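Local coordinates for glycerate dehydrogenase (Bacillus sp. 5mfcol3.1, PDB 6P2I), which reduces acyclic imino acids asymmetrically as an NADPH-dependent imine reductase of the D-isomer-specific 2-hydroxyacid dehydrogenase family, at the interface of chains A and B. Numbering follows the deposited sequence. Chains: chain A/B, Glycerate dehydrogenase.

The interface of chains A and B. Residues chain A 115, 135-140, 143; chain B 101, 104, 278-282.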
loop_
_atom_site.group_PDB
_atom_site.type_symbol
_atom_site.label_atom_id
_atom_site.label_comp_id
_atom_site.label_asym_id
_atom_site.label_seq_id
_atom_site.Cartn_x
_atom_site.Cartn_y
_atom_site.Cartn_z
ATOM N N ARG A 115 5.163 5.493 3.528
ATOM C CA ARG A 115 4.309 6.395 4.285
ATOM C C ARG A 115 4.507 6.244 5.786
ATOM O O ARG A 115 3.833 6.935 6.559
ATOM C CB ARG A 115 2.828 6.155 3.916
ATOM C CG ARG A 115 2.469 6.302 2.426
ATOM C CD ARG A 115 2.949 7.644 1.936
ATOM N NE ARG A 115 2.655 7.965 0.540
ATOM C CZ ARG A 115 1.792 8.912 0.150
ATOM N NH1 ARG A 115 1.058 9.557 1.033
ATOM N NH2 ARG A 115 1.650 9.199 -1.134
ATOM N N PHE A 135 6.706 12.366 8.207
ATOM C CA PHE A 135 6.046 11.518 7.223
ATOM C C PHE A 135 6.224 12.031 5.801
ATOM O O PHE A 135 5.530 11.574 4.889
ATOM C CB PHE A 135 4.573 11.377 7.603
ATOM C CG PHE A 135 4.408 10.841 8.987
ATOM C CD1 PHE A 135 4.772 9.532 9.256
ATOM C CD2 PHE A 135 3.985 11.644 10.027
ATOM C CE1 PHE A 135 4.684 9.019 10.539
ATOM C CE2 PHE A 135 3.885 11.137 11.318
ATOM C CZ PHE A 135 4.239 9.820 11.574
ATOM N N LEU A 136 7.160 12.951 5.601
ATOM C CA LEU A 136 7.575 13.340 4.257
ATOM C C LEU A 136 7.935 12.107 3.449
ATOM O O LEU A 136 8.823 11.339 3.839
ATOM C CB LEU A 136 8.775 14.274 4.341
ATOM C CG LEU A 136 9.378 14.759 3.026
ATOM C CD1 LEU A 136 8.348 15.569 2.234
ATOM C CD2 LEU A 136 10.604 15.588 3.321
ATOM N N CYS A 137 7.245 11.909 2.329
ATOM C CA CYS A 137 7.374 10.680 1.564
ATOM C C CYS A 137 7.696 10.995 0.110
ATOM O O CYS A 137 7.730 12.155 -0.317
ATOM C CB CYS A 137 6.094 9.837 1.643
ATOM S SG CYS A 137 4.713 10.552 0.720
ATOM N N SER A 138 7.947 9.935 -0.650
ATOM C CA SER A 138 8.097 10.021 -2.093
ATOM C C SER A 138 6.897 9.369 -2.760
ATOM O O SER A 138 6.435 8.300 -2.331
ATOM C CB SER A 138 9.383 9.334 -2.565
ATOM O OG SER A 138 10.521 10.095 -2.225
ATOM N N GLU A 139 6.386 10.017 -3.802
ATOM C CA GLU A 139 5.428 9.349 -4.674
ATOM C C GLU A 139 6.142 8.243 -5.429
ATOM O O GLU A 139 7.304 8.395 -5.811
ATOM C CB GLU A 139 4.807 10.333 -5.662
ATOM C CG GLU A 139 3.878 11.329 -4.970
ATOM C CD GLU A 139 3.576 12.575 -5.785
ATOM O OE1 GLU A 139 3.123 13.563 -5.170
ATOM O OE2 GLU A 139 3.773 12.586 -7.029
ATOM N N ILE A 140 5.450 7.119 -5.636
ATOM C CA ILE A 140 6.066 6.059 -6.428
ATOM C C ILE A 140 5.886 6.281 -7.925
ATOM O O ILE A 140 6.653 5.717 -8.720
ATOM C CB ILE A 140 5.556 4.661 -6.015
ATOM C CG1 ILE A 140 4.107 4.389 -6.457
ATOM C CG2 ILE A 140 5.746 4.446 -4.506
ATOM C CD1 ILE A 140 3.666 2.887 -6.163
ATOM N N LYS A 143 8.950 6.689 -10.510
ATOM C CA LYS A 143 10.168 6.127 -9.951
ATOM C C LYS A 143 10.533 4.850 -10.692
ATOM O O LYS A 143 9.734 4.277 -11.432
ATOM C CB LYS A 143 10.002 5.831 -8.461
ATOM C CG LYS A 143 9.627 7.066 -7.643
ATOM C CD LYS A 143 10.759 8.074 -7.618
ATOM C CE LYS A 143 10.360 9.319 -6.835
ATOM N NZ LYS A 143 9.113 9.928 -7.388
ATOM N N ALA B 101 -0.007 12.462 -4.534
ATOM C CA ALA B 101 0.362 11.998 -3.195
ATOM C C ALA B 101 -0.840 11.404 -2.466
ATOM O O ALA B 101 -0.755 10.319 -1.861
ATOM C CB ALA B 101 0.957 13.163 -2.405
ATOM N N GLU B 104 -2.062 8.062 -4.011
ATOM C CA GLU B 104 -1.258 6.935 -3.545
ATOM C C GLU B 104 -1.539 6.612 -2.083
ATOM O O GLU B 104 -1.518 5.426 -1.701
ATOM C CB GLU B 104 0.234 7.212 -3.770
ATOM C CG GLU B 104 0.602 7.260 -5.263
ATOM C CD GLU B 104 2.094 7.411 -5.540
ATOM O OE1 GLU B 104 2.448 7.734 -6.700
ATOM O OE2 GLU B 104 2.911 7.194 -4.615
ATOM N N TYR B 278 1.828 14.656 1.900
ATOM C CA TYR B 278 3.152 15.239 2.118
ATOM C C TYR B 278 4.246 14.420 1.434
ATOM O O TYR B 278 5.071 13.759 2.067
ATOM C CB TYR B 278 3.425 15.411 3.604
ATOM C CG TYR B 278 4.533 16.412 3.874
ATOM C CD1 TYR B 278 4.644 17.566 3.107
ATOM C CD2 TYR B 278 5.477 16.199 4.867
ATOM C CE1 TYR B 278 5.649 18.485 3.332
ATOM C CE2 TYR B 278 6.492 17.127 5.104
ATOM C CZ TYR B 278 6.570 18.266 4.326
ATOM O OH TYR B 278 7.563 19.210 4.526
ATOM N N SER B 279 4.275 14.522 0.113
ATOM C CA SER B 279 5.373 13.998 -0.685
ATOM C C SER B 279 6.315 15.123 -1.102
ATOM O O SER B 279 5.933 16.297 -1.147
ATOM C CB SER B 279 4.848 13.284 -1.929
ATOM O OG SER B 279 4.306 14.225 -2.861
ATOM N N TYR B 280 7.558 14.748 -1.420
ATOM C CA TYR B 280 8.490 15.715 -1.996
ATOM C C TYR B 280 7.898 16.365 -3.234
ATOM O O TYR B 280 8.047 17.579 -3.449
ATOM C CB TYR B 280 9.803 15.033 -2.379
ATOM C CG TYR B 280 10.705 14.683 -1.235
ATOM C CD1 TYR B 280 10.727 13.391 -0.715
ATOM C CD2 TYR B 280 11.565 15.627 -0.693
ATOM C CE1 TYR B 280 11.562 13.068 0.330
ATOM C CE2 TYR B 280 12.410 15.305 0.345
ATOM C CZ TYR B 280 12.403 14.027 0.850
ATOM O OH TYR B 280 13.240 13.705 1.888
ATOM N N GLU B 281 7.259 15.558 -4.088
ATOM C CA GLU B 281 6.712 16.078 -5.335
ATOM C C GLU B 281 5.561 17.038 -5.069
ATOM O O GLU B 281 5.434 18.077 -5.738
ATOM C CB GLU B 281 6.249 14.913 -6.213
ATOM C CG GLU B 281 7.390 14.011 -6.707
ATOM C CD GLU B 281 7.832 12.956 -5.688
ATOM O OE1 GLU B 281 8.869 12.309 -5.921
ATOM O OE2 GLU B 281 7.158 12.780 -4.656
ATOM N N ALA B 282 4.715 16.706 -4.090
ATOM C CA ALA B 282 3.537 17.525 -3.820
ATOM C C ALA B 282 3.939 18.872 -3.251
ATOM O O ALA B 282 3.416 19.917 -3.662
ATOM C CB ALA B 282 2.607 16.806 -2.847
HETATM O O HOH W 1 0.974 15.045 -5.768
HETATM O O HOH W 2 3.771 7.295 -2.067
HETATM O O HOH W 3 10.786 11.785 -4.164
#
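A bend at chi2 (83°) turns the carboxylate of B:Glu281 back toward chain A, and A:Lys143, kinked at chi2 and chi4, meets it tip to tip. A:Leu136, CG anti to the backbone N (chi1 178°), spreads its methyls over two rings: CD1 above the centre of B:Tyr278, 3.8 Å from the ring centroid, CD2 over a face of B:Tyr280, 3.4 Å from CZ. Beside them A:Cys137 and B:Ser279 form a parallel beta bridge between loops: A:Cys137 N donates to B:Tyr278 O (2.9 Å) and A:Cys137 O accepts from B:Tyr280 N, nearly along the C=O axis. B:Glu281 is held from above its carboxylate plane: OE1 by A:Lys143 NZ in a salt bridge (2.8 Å), OE2 by a nearly straight hydrogen bond from A:Glu139 N (3.0 Å). A:Lys143 NZ also bonds A:Glu139 O, tying that loop together. An alanine at B:Glu281 would remove the ionic partner of A:Lys143 and the acceptor for A:Glu139 N, and would probably loosen this loop against chain B. B:Ser279 OG donates to A:Glu139 OE1 (2.7 Å), and B:Glu104 OE2 takes the A:Ile140 N-H on its syn lone pair (2.7 Å). The A:Arg115 guanidinium, A:Cys137 SG over one face, hydrogen-bonds through NH2 to a lone pair of B:Ala101 O (2.8 Å), in the first turn of helix 99-114. Repeated by two-fold symmetry, this patch holds loop 136-143 against the partner's helix 99-114, loop 278-279 and start of helix 280-298, probably stabilising the dimer.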